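Nitrogenase molybdenum-iron protein alpha chain (Clostridium pasteurianum, PDB 4WES) forms, with the beta chain, the molybdenum-iron component of nitrogenase, which reduces dinitrogen to ammonium at an iron-molybdenum cofactor using electrons and ATP. Local coordinates at residues A[283-288]-A[348-353]; A[339-344]-A[479-484]; A[353-358]-A[497-502]. One frame throughout, in Å; residues are numbered along the deposited sequence.

Contact 1. Residues A[283-288]-A[348-353]; sequences KCNFIG and SHTYMN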
loop_
_atom_site.group_PDB
_atom_site.type_symbol
_atom_site.label_atom_id
_atom_site.label_comp_id
_atom_site.label_asym_id
_atom_site.label_seq_id
_atom_site.Cartn_x
_atom_site.Cartn_y
_atom_site.Cartn_z
ATOM N N LYS A 283 37.138 -29.266 -13.467
ATOM C CA LYS A 283 36.620 -28.172 -12.653
ATOM C C LYS A 283 36.320 -26.995 -13.536
ATOM O O LYS A 283 37.096 -26.657 -14.403
ATOM C CB LYS A 283 37.649 -27.800 -11.579
ATOM C CG LYS A 283 37.143 -26.778 -10.547
ATOM C CD LYS A 283 36.095 -27.394 -9.627
ATOM C CE LYS A 283 35.415 -26.378 -8.715
ATOM N NZ LYS A 283 34.722 -25.280 -9.440
ATOM N N CYS A 284 35.155 -26.400 -13.360
ATOM C CA CYS A 284 34.781 -25.184 -14.087
ATOM C C CYS A 284 34.466 -24.067 -13.085
ATOM O O CYS A 284 34.230 -24.313 -11.902
ATOM C CB CYS A 284 33.552 -25.396 -14.976
ATOM S SG CYS A 284 32.002 -25.774 -14.112
ATOM N N ASN A 285 34.450 -22.840 -13.584
ATOM C CA ASN A 285 33.924 -21.741 -12.789
ATOM C C ASN A 285 33.319 -20.721 -13.718
ATOM O O ASN A 285 34.022 -19.946 -14.367
ATOM C CB ASN A 285 35.006 -21.102 -11.928
ATOM C CG ASN A 285 34.414 -20.022 -11.052
ATOM O OD1 ASN A 285 33.211 -19.969 -10.881
ATOM N ND2 ASN A 285 35.255 -19.172 -10.472
ATOM N N PHE A 286 31.994 -20.698 -13.737
ATOM C CA PHE A 286 31.253 -19.761 -14.572
ATOM C C PHE A 286 30.955 -18.433 -13.857
ATOM O O PHE A 286 30.140 -17.658 -14.334
ATOM C CB PHE A 286 29.953 -20.389 -15.080
ATOM C CG PHE A 286 30.162 -21.425 -16.137
ATOM C CD1 PHE A 286 30.157 -22.784 -15.837
ATOM C CD2 PHE A 286 30.334 -21.044 -17.450
ATOM C CE1 PHE A 286 30.364 -23.717 -16.846
ATOM C CE2 PHE A 286 30.517 -21.988 -18.442
ATOM C CZ PHE A 286 30.532 -23.324 -18.134
ATOM N N ILE A 287 31.648 -18.146 -12.749
ATOM C CA ILE A 287 31.465 -16.874 -12.065
ATOM C C ILE A 287 32.703 -15.987 -12.274
ATOM O O ILE A 287 33.846 -16.411 -12.053
ATOM C CB ILE A 287 31.176 -17.123 -10.582
ATOM C CG1 ILE A 287 29.924 -17.993 -10.451
ATOM C CG2 ILE A 287 30.965 -15.811 -9.865
ATOM C CD1 ILE A 287 29.776 -18.744 -9.154
ATOM N N GLY A 288 32.462 -14.774 -12.762
ATOM C CA GLY A 288 33.501 -13.819 -13.062
ATOM C C GLY A 288 34.003 -13.926 -14.469
ATOM O O GLY A 288 34.129 -15.029 -15.009
ATOM N N SER A 348 32.761 -19.103 -1.605
ATOM C CA SER A 348 33.873 -18.305 -1.076
ATOM C C SER A 348 35.027 -18.264 -2.046
ATOM O O SER A 348 35.776 -17.286 -2.091
ATOM C CB SER A 348 34.351 -18.860 0.271
ATOM O OG SER A 348 33.254 -19.056 1.125
ATOM N N HIS A 349 35.206 -19.381 -2.770
ATOM C CA HIS A 349 36.285 -19.495 -3.726
ATOM C C HIS A 349 35.872 -18.971 -5.106
ATOM O O HIS A 349 36.574 -18.164 -5.736
ATOM C CB HIS A 349 36.733 -20.949 -3.824
ATOM C CG HIS A 349 37.894 -21.153 -4.725
ATOM N ND1 HIS A 349 38.252 -22.392 -5.214
ATOM C CD2 HIS A 349 38.788 -20.263 -5.234
ATOM C CE1 HIS A 349 39.326 -22.243 -5.967
ATOM N NE2 HIS A 349 39.673 -20.972 -5.992
ATOM N N THR A 350 34.712 -19.424 -5.584
ATOM C CA THR A 350 34.371 -19.122 -6.977
ATOM C C THR A 350 34.132 -17.628 -7.241
ATOM O O THR A 350 34.309 -17.192 -8.366
ATOM C CB THR A 350 33.233 -20.011 -7.460
ATOM O OG1 THR A 350 32.131 -19.826 -6.594
ATOM C CG2 THR A 350 33.670 -21.446 -7.534
ATOM N N TYR A 351 33.722 -16.858 -6.214
ATOM C CA TYR A 351 33.544 -15.415 -6.368
ATOM C C TYR A 351 34.847 -14.590 -6.316
ATOM O O TYR A 351 34.833 -13.393 -6.587
ATOM C CB TYR A 351 32.489 -14.883 -5.354
ATOM C CG TYR A 351 31.094 -15.087 -5.900
ATOM C CD1 TYR A 351 30.438 -14.040 -6.513
ATOM C CD2 TYR A 351 30.457 -16.318 -5.838
ATOM C CE1 TYR A 351 29.211 -14.229 -7.103
ATOM C CE2 TYR A 351 29.205 -16.530 -6.422
ATOM C CZ TYR A 351 28.573 -15.482 -7.054
ATOM O OH TYR A 351 27.380 -15.628 -7.697
ATOM N N MET A 352 35.961 -15.223 -5.962
ATOM C CA MET A 352 37.191 -14.456 -5.745
ATOM C C MET A 352 37.693 -13.764 -6.999
ATOM O O MET A 352 38.174 -12.619 -6.921
ATOM C CB MET A 352 38.282 -15.369 -5.196
ATOM C CG MET A 352 38.091 -15.646 -3.717
ATOM S SD MET A 352 39.345 -16.755 -3.067
ATOM C CE MET A 352 39.003 -16.605 -1.317
ATOM N N ASN A 353 37.661 -14.432 -8.160
ATOM C CA ASN A 353 38.262 -13.810 -9.330
ATOM C C ASN A 353 37.503 -12.565 -9.791
ATOM O O ASN A 353 38.108 -11.628 -10.301
ATOM C CB ASN A 353 38.452 -14.808 -10.480
ATOM C CG ASN A 353 37.168 -15.112 -11.262
ATOM O OD1 ASN A 353 36.815 -14.404 -12.198
ATOM N ND2 ASN A 353 36.468 -16.155 -10.886
HETATM O O HOH W 1 34.481 -14.853 -9.509
#

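Contact 2. Residues A[339-344]-A[479-484]; sequences ACLYVG and KQLHSY. With ICS (iron-sulfur-molybdenum cluster with interstitial carbon), chain F; HCA (3-hydroxy-3-carboxy-adipic acid), chain E.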
loop_
_atom_site.group_PDB
_atom_site.type_symbol
_atom_site.label_atom_id
_atom_site.label_comp_id
_atom_site.label_asym_id
_atom_site.label_seq_id
_atom_site.Cartn_x
_atom_site.Cartn_y
_atom_site.Cartn_z
ATOM N N ALA A 339 37.561 -7.039 1.278
ATOM C CA ALA A 339 36.422 -7.938 1.442
ATOM C C ALA A 339 36.779 -9.140 2.288
ATOM O O ALA A 339 37.933 -9.601 2.310
ATOM C CB ALA A 339 35.909 -8.394 0.084
ATOM N N CYS A 340 35.738 -9.707 2.898
ATOM C CA CYS A 340 35.781 -11.052 3.478
ATOM C C CYS A 340 34.655 -11.877 2.815
ATOM O O CYS A 340 33.633 -11.319 2.464
ATOM C CB CYS A 340 35.564 -10.994 4.987
ATOM S SG CYS A 340 36.615 -9.849 5.885
ATOM N N LEU A 341 34.901 -13.182 2.711
ATOM C CA LEU A 341 33.891 -14.089 2.155
ATOM C C LEU A 341 33.681 -15.284 3.045
ATOM O O LEU A 341 34.629 -15.997 3.356
ATOM C CB LEU A 341 34.276 -14.607 0.766
ATOM C CG LEU A 341 34.561 -13.598 -0.304
ATOM C CD1 LEU A 341 35.993 -13.188 -0.353
ATOM C CD2 LEU A 341 34.177 -14.152 -1.666
ATOM N N TYR A 342 32.420 -15.565 3.372
ATOM C CA TYR A 342 32.095 -16.718 4.182
ATOM C C TYR A 342 30.800 -17.341 3.693
ATOM O O TYR A 342 29.737 -16.813 3.939
ATOM C CB TYR A 342 31.982 -16.386 5.683
ATOM C CG TYR A 342 31.777 -17.634 6.501
ATOM C CD1 TYR A 342 32.812 -18.537 6.641
ATOM C CD2 TYR A 342 30.561 -17.930 7.073
ATOM C CE1 TYR A 342 32.650 -19.713 7.347
ATOM C CE2 TYR A 342 30.389 -19.108 7.793
ATOM C CZ TYR A 342 31.429 -19.998 7.927
ATOM O OH TYR A 342 31.289 -21.168 8.654
ATOM N N VAL A 343 30.924 -18.438 2.967
ATOM C CA VAL A 343 29.754 -19.134 2.411
ATOM C C VAL A 343 29.844 -20.618 2.786
ATOM O O VAL A 343 30.493 -20.965 3.767
ATOM C CB VAL A 343 29.547 -18.872 0.879
ATOM C CG1 VAL A 343 28.083 -18.764 0.567
ATOM C CG2 VAL A 343 30.233 -17.582 0.447
ATOM N N GLY A 344 29.126 -21.490 2.095
ATOM C CA GLY A 344 28.976 -22.846 2.581
ATOM C C GLY A 344 30.096 -23.802 2.224
ATOM O O GLY A 344 30.780 -24.357 3.114
ATOM N N LYS A 479 26.705 -8.270 1.529
ATOM C CA LYS A 479 25.888 -8.851 0.471
ATOM C C LYS A 479 25.896 -10.354 0.605
ATOM O O LYS A 479 26.929 -10.983 0.875
ATOM C CB LYS A 479 26.366 -8.389 -0.908
ATOM C CG LYS A 479 26.039 -6.911 -1.202
ATOM C CD LYS A 479 24.562 -6.619 -1.193
ATOM C CE LYS A 479 24.157 -5.228 -1.630
ATOM N NZ LYS A 479 22.674 -5.114 -1.645
ATOM N N GLN A 480 24.721 -10.944 0.399
ATOM C CA GLN A 480 24.522 -12.380 0.545
ATOM C C GLN A 480 25.012 -13.142 -0.702
ATOM O O GLN A 480 24.561 -12.894 -1.818
ATOM C CB GLN A 480 23.043 -12.668 0.707
ATOM C CG GLN A 480 22.419 -12.052 1.945
ATOM C CD GLN A 480 20.973 -12.446 2.085
ATOM O OE1 GLN A 480 20.651 -13.617 2.339
ATOM N NE2 GLN A 480 20.064 -11.503 1.871
ATOM N N LEU A 481 25.920 -14.097 -0.484
ATOM C CA LEU A 481 26.388 -14.931 -1.587
ATOM C C LEU A 481 25.615 -16.236 -1.740
ATOM O O LEU A 481 25.908 -16.990 -2.675
ATOM C CB LEU A 481 27.898 -15.183 -1.520
ATOM C CG LEU A 481 28.750 -14.018 -1.967
ATOM C CD1 LEU A 481 30.227 -14.396 -1.895
ATOM C CD2 LEU A 481 28.418 -13.527 -3.371
ATOM N N HIS A 482 24.654 -16.524 -0.864
ATOM C CA HIS A 482 23.762 -17.653 -1.068
ATOM C C HIS A 482 22.546 -17.205 -1.892
ATOM O O HIS A 482 22.331 -17.636 -3.028
ATOM C CB HIS A 482 23.265 -18.306 0.227
ATOM C CG HIS A 482 24.275 -18.702 1.248
ATOM N ND1 HIS A 482 24.501 -20.020 1.608
ATOM C CD2 HIS A 482 24.994 -17.937 2.114
ATOM C CE1 HIS A 482 25.302 -20.034 2.658
ATOM N NE2 HIS A 482 25.623 -18.786 2.977
ATOM N N SER A 483 21.754 -16.309 -1.318
ATOM C CA SER A 483 20.512 -15.863 -1.925
ATOM C C SER A 483 20.662 -14.753 -2.939
ATOM O O SER A 483 19.675 -14.362 -3.591
ATOM C CB SER A 483 19.541 -15.355 -0.873
ATOM O OG SER A 483 20.012 -14.092 -0.367
ATOM N N TYR A 484 21.864 -14.179 -3.017
ATOM C CA TYR A 484 22.120 -13.066 -3.934
ATOM C C TYR A 484 21.263 -11.849 -3.627
ATOM O O TYR A 484 21.040 -11.009 -4.486
ATOM C CB TYR A 484 21.971 -13.462 -5.394
ATOM C CG TYR A 484 22.819 -14.605 -5.892
ATOM C CD1 TYR A 484 24.010 -14.967 -5.292
ATOM C CD2 TYR A 484 22.459 -15.279 -7.057
ATOM C CE1 TYR A 484 24.817 -15.947 -5.823
ATOM C CE2 TYR A 484 23.263 -16.267 -7.595
ATOM C CZ TYR A 484 24.462 -16.575 -6.995
ATOM O OH TYR A 484 25.343 -17.512 -7.528
HETATM FE FE1 ICS F . 27.616 -26.103 -3.528
HETATM MO MO1 ICS F . 23.788 -21.962 0.545
HETATM FE FE2 ICS F . 26.149 -26.003 -1.314
HETATM FE FE3 ICS F . 25.430 -24.570 -3.452
HETATM FE FE4 ICS F . 27.615 -23.929 -2.083
HETATM FE FE5 ICS F . 26.210 -22.403 -0.545
HETATM FE FE6 ICS F . 24.718 -24.452 0.166
HETATM FE FE7 ICS F . 24.042 -23.034 -1.895
HETATM C CX ICS F . 25.746 -24.062 -1.534
HETATM S S1A ICS F . 28.409 -25.964 -1.369
HETATM S S1B ICS F . 25.635 -22.976 1.560
HETATM S S2A ICS F . 25.499 -26.855 -3.316
HETATM S S2B ICS F . 25.019 -26.587 0.513
HETATM S S3A ICS F . 28.370 -22.072 -1.103
HETATM S S3B ICS F . 22.641 -23.843 -0.339
HETATM S S4A ICS F . 27.412 -23.961 -4.368
HETATM S S4B ICS F . 24.697 -20.975 -1.374
HETATM S S5A ICS F . 23.562 -23.472 -4.000
HETATM C C1 HCA E . 21.070 -24.200 3.607
HETATM C C2 HCA E . 20.473 -23.253 2.562
HETATM C C3 HCA E . 21.250 -21.950 2.388
HETATM C C4 HCA E . 20.930 -20.925 3.493
HETATM C C5 HCA E . 21.537 -19.571 3.085
HETATM C C6 HCA E . 21.782 -18.531 4.137
HETATM C C7 HCA E . 20.869 -21.323 1.045
HETATM O O1 HCA E . 22.270 -24.107 3.898
HETATM O O2 HCA E . 20.327 -25.061 4.109
HETATM O O3 HCA E . 21.543 -17.320 3.839
HETATM O O4 HCA E . 22.226 -18.880 5.253
HETATM O O5 HCA E . 21.802 -21.008 0.274
HETATM O O6 HCA E . 19.673 -21.102 0.808
HETATM O O7 HCA E . 22.647 -22.198 2.415
HETATM O O HOH W 2 27.266 -17.754 5.035
#

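Contact 3. Residues A[353-358]-A[497-502]; sequences NMLKSF and VNFGHE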
loop_
_atom_site.group_PDB
_atom_site.type_symbol
_atom_site.label_atom_id
_atom_site.label_comp_id
_atom_site.label_asym_id
_atom_site.label_seq_id
_atom_site.Cartn_x
_atom_site.Cartn_y
_atom_site.Cartn_z
ATOM N N ASN A 353 37.661 -14.432 -8.160
ATOM C CA ASN A 353 38.262 -13.810 -9.330
ATOM C C ASN A 353 37.503 -12.565 -9.791
ATOM O O ASN A 353 38.108 -11.628 -10.301
ATOM C CB ASN A 353 38.452 -14.808 -10.480
ATOM C CG ASN A 353 37.168 -15.112 -11.262
ATOM O OD1 ASN A 353 36.815 -14.404 -12.198
ATOM N ND2 ASN A 353 36.468 -16.155 -10.886
ATOM N N MET A 354 36.187 -12.550 -9.546
ATOM C CA MET A 354 35.374 -11.401 -9.899
ATOM C C MET A 354 35.761 -10.221 -9.009
ATOM O O MET A 354 36.014 -9.104 -9.491
ATOM C CB MET A 354 33.898 -11.761 -9.773
ATOM C CG MET A 354 32.997 -10.609 -10.162
ATOM S SD MET A 354 31.404 -11.088 -10.790
ATOM C CE MET A 354 30.782 -12.170 -9.494
ATOM N N LEU A 355 35.841 -10.446 -7.701
ATOM C CA LEU A 355 36.274 -9.374 -6.798
ATOM C C LEU A 355 37.658 -8.854 -7.169
ATOM O O LEU A 355 37.891 -7.635 -7.181
ATOM C CB LEU A 355 36.247 -9.855 -5.358
ATOM C CG LEU A 355 34.840 -10.130 -4.815
ATOM C CD1 LEU A 355 34.917 -10.687 -3.411
ATOM C CD2 LEU A 355 33.965 -8.895 -4.832
ATOM N N LYS A 356 38.570 -9.769 -7.497
ATOM C CA LYS A 356 39.918 -9.339 -7.836
ATOM C C LYS A 356 39.914 -8.472 -9.099
ATOM O O LYS A 356 40.612 -7.457 -9.153
ATOM C CB LYS A 356 40.827 -10.543 -8.045
ATOM C CG LYS A 356 42.284 -10.153 -8.246
ATOM C CD LYS A 356 43.209 -11.353 -8.252
ATOM C CE LYS A 356 44.652 -10.925 -8.510
ATOM N NZ LYS A 356 45.478 -12.134 -8.766
ATOM N N SER A 357 39.119 -8.838 -10.098
ATOM C CA SER A 357 39.000 -8.020 -11.288
ATOM C C SER A 357 38.443 -6.631 -11.017
ATOM O O SER A 357 38.829 -5.667 -11.700
ATOM C CB SER A 357 38.130 -8.703 -12.346
ATOM O OG SER A 357 38.751 -9.867 -12.843
ATOM N N PHE A 358 37.599 -6.496 -9.998
ATOM C CA PHE A 358 37.055 -5.205 -9.596
ATOM C C PHE A 358 38.051 -4.386 -8.740
ATOM O O PHE A 358 37.747 -3.251 -8.366
ATOM C CB PHE A 358 35.779 -5.383 -8.755
ATOM C CG PHE A 358 34.571 -5.979 -9.469
ATOM C CD1 PHE A 358 34.554 -6.285 -10.834
ATOM C CD2 PHE A 358 33.438 -6.209 -8.735
ATOM C CE1 PHE A 358 33.399 -6.805 -11.391
ATOM C CE2 PHE A 358 32.302 -6.730 -9.288
ATOM C CZ PHE A 358 32.280 -7.036 -10.626
ATOM N N VAL A 497 27.669 -8.262 -14.605
ATOM C CA VAL A 497 27.043 -6.943 -14.623
ATOM C C VAL A 497 26.014 -6.821 -13.499
ATOM O O VAL A 497 25.964 -5.795 -12.800
ATOM C CB VAL A 497 26.448 -6.684 -16.004
ATOM C CG1 VAL A 497 25.653 -5.381 -16.025
ATOM C CG2 VAL A 497 27.546 -6.696 -17.077
ATOM N N ASN A 498 25.164 -7.844 -13.321
ATOM C CA ASN A 498 24.169 -7.787 -12.262
ATOM C C ASN A 498 24.851 -7.651 -10.886
ATOM O O ASN A 498 24.444 -6.828 -10.047
ATOM C CB ASN A 498 23.275 -9.000 -12.312
ATOM C CG ASN A 498 22.458 -9.085 -13.578
ATOM O OD1 ASN A 498 22.143 -8.062 -14.200
ATOM N ND2 ASN A 498 22.037 -10.298 -13.920
ATOM N N PHE A 499 25.850 -8.489 -10.663
ATOM C CA PHE A 499 26.562 -8.503 -9.393
ATOM C C PHE A 499 27.266 -7.170 -9.164
ATOM O O PHE A 499 27.172 -6.599 -8.067
ATOM C CB PHE A 499 27.604 -9.638 -9.425
ATOM C CG PHE A 499 28.454 -9.709 -8.190
ATOM C CD1 PHE A 499 29.692 -9.100 -8.112
ATOM C CD2 PHE A 499 28.048 -10.425 -7.083
ATOM C CE1 PHE A 499 30.466 -9.152 -6.955
ATOM C CE2 PHE A 499 28.832 -10.491 -5.943
ATOM C CZ PHE A 499 30.022 -9.857 -5.894
ATOM N N GLY A 500 27.966 -6.667 -10.164
ATOM C CA GLY A 500 28.712 -5.438 -9.975
ATOM C C GLY A 500 27.845 -4.242 -9.683
ATOM O O GLY A 500 28.161 -3.447 -8.788
ATOM N N HIS A 501 26.726 -4.099 -10.371
ATOM C CA HIS A 501 25.851 -2.971 -10.090
ATOM C C HIS A 501 25.254 -3.064 -8.712
ATOM O O HIS A 501 25.082 -2.045 -8.033
ATOM C CB HIS A 501 24.801 -2.761 -11.179
ATOM C CG HIS A 501 25.341 -2.065 -12.379
ATOM N ND1 HIS A 501 25.832 -0.774 -12.334
ATOM C CD2 HIS A 501 25.544 -2.518 -13.638
ATOM C CE1 HIS A 501 26.270 -0.452 -13.539
ATOM N NE2 HIS A 501 26.138 -1.500 -14.340
ATOM N N GLU A 502 24.858 -4.264 -8.290
ATOM C CA GLU A 502 24.343 -4.419 -6.954
ATOM C C GLU A 502 25.393 -4.064 -5.904
ATOM O O GLU A 502 25.073 -3.496 -4.839
ATOM C CB GLU A 502 23.773 -5.821 -6.750
ATOM C CG GLU A 502 22.445 -6.007 -7.463
ATOM C CD GLU A 502 21.280 -5.227 -6.860
ATOM O OE1 GLU A 502 21.312 -4.971 -5.687
ATOM O OE2 GLU A 502 20.310 -4.979 -7.600
#

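Contact 1. Residues A[283-288]-A[348-353]
Asn-285 and Asn-353 reach toward each other tip to tip, their amide planes 84° apart, and each amide nitrogen donates to a backbone carbonyl of the facing segment. Asn-285 CG is anti to the backbone N (chi1 -177°), carrying the amide toward 348-353. Its ND2 bonds Thr-350 O at 3.0 Å, nearly straight (170° at the hydrogen), in the carbonyl plane and on a lone pair. In return Asn-353 ND2 gives Ile-287 O a bond of 2.9 Å from somewhat outside that carbonyl's plane. Asn-285 ND2 and Asn-353 ND2 come within 3.3 Å, but both are donors and are not hydrogen-bonded. Asn-285 OD1 accepts from Ile-287 N, well above the amide carbonyl plane (an Asx turn), and from Gln-261 NE2; with ND2 on Thr-350 O these bonds hold the amide.

Beside this polar pair, in one of two conformers of Ile-287, CG2 sits over the centre of one face of the Tyr-351 ring, 3.6 Å from the centroid, a CH-pi contact. Tyr-351 OH is hydrogen-bonded to Tyr-484 OH.

Thr-350 O and Ile-287 O, the latter just ahead of helix 289-303, thus each take one amide N-H, with a shared water as second donor, at 2.6 Å to Thr-350 O and weakly to Ile-287 O.

Contact 2. Residues A[339-344]-A[479-484]
Strand 339-343 meets the irregular loop 479-484 at its C-terminal end, where the CA atoms of Val-343 and Leu-481 come within 6.7 Å, the closest CA pair between the segments. Val-343 presents both methyl groups to the loop. CG1 lies over the centre of one face of the His-482 imidazole, 3.5 Å from the centroid and 14° off the normal, a CH-pi contact; CG2 meets Leu-481 CB at 3.9 Å, the valine and leucine side chains crossing at about a right angle. Farther back along the strand, Leu-341 CD2 touches Leu-481 CD1.

Homocitrate covers the other face of the imidazole, its C5 offset toward the rim, so the ring is held between an aliphatic methyl and the organic ligand. His-482 CG is anti to the carbonyl carbon (chi1 -52°), on the side of the chain where the cofactor lies. ND1 binds the molybdenum at 2.3 Å, while homocitrate O5 and O7 bind the same metal at 2.2 Å each. At the ring edge, in plane, NE2 donates to a water at 2.8 Å, and that water donates to Tyr-342 O. Gly-344 N is 3.3 Å from cluster sulfur S3A.

The imidazole is therefore fixed in rotation by metal at ND1, by a water tied to the strand backbone at NE2, and by contacts on both faces. With ND1 on the molybdenum, NE2 is the nitrogen left to donate to the water.

Contact 3. Residues A[353-358]-A[497-502]
Two helices, 352-357 and 492-507, pack here through an aromatic and thioether cluster, with a Met-aromatic contact between Met-354 and Phe-499 at its heart. The methionine leaves its helix with CG anti to the backbone N (chi1 -179°) and bends at chi3 (53°), which folds CE back over one face of the Phe-499 ring. CE stands 3.8 Å from the ring centroid, 21° off the normal and offset toward the rim, with CD1 the nearest ring atom at 3.5 Å. The sulfur approaches the same ring obliquely, 4.5 Å from SD to the centroid.

The rim of Phe-499 receives the other two side chains. Phe-358 CE2 lies at its edge, in the ring plane, 3.7 Å from Phe-499 CD1, and Leu-355 CD2 reaches Phe-499 CE1 at 4.1 Å, also near that plane. Phe-358 CE2 also lies 3.9 Å from Gly-500 CA, meeting the helix backbone directly where the glycine has no side chain. The contact is apolar, made of van der Waals, CH-pi and Met-aromatic interactions among buried residues.

Around this pair, the Phe-358 ring meets Phe-330 and touches Leu-334, both on the long helix 306-334, while Phe-499 makes an edge-to-face contact with Tyr-490 in the loop preceding helix 492-507. Leu-355 also packs on Leu-503, one helical turn beyond Phe-499.

Overall arrangement
Contacts 1, 2 and 3 lie close together, their centres 11 to 13 Å apart. Contacts 1 and 3 share Asn-353 and helix 352-357 and come in series along the chain, whereas contact 2 interleaves with both. Strand 338-343, within the mixed sheet, leads directly into the helices used by contacts 1 and 3. All three are joined directly: Ser-348 OG and Val-343 N form a probable hydrogen bond between contacts 1 and 2, while Ile-287 CG2 packs on Met-354 CE and Leu-341 CD2 on Leu-355 CD1. The cofactor's molybdenum ligand in contact 2 is linked by these contacts to the helices and loops around it.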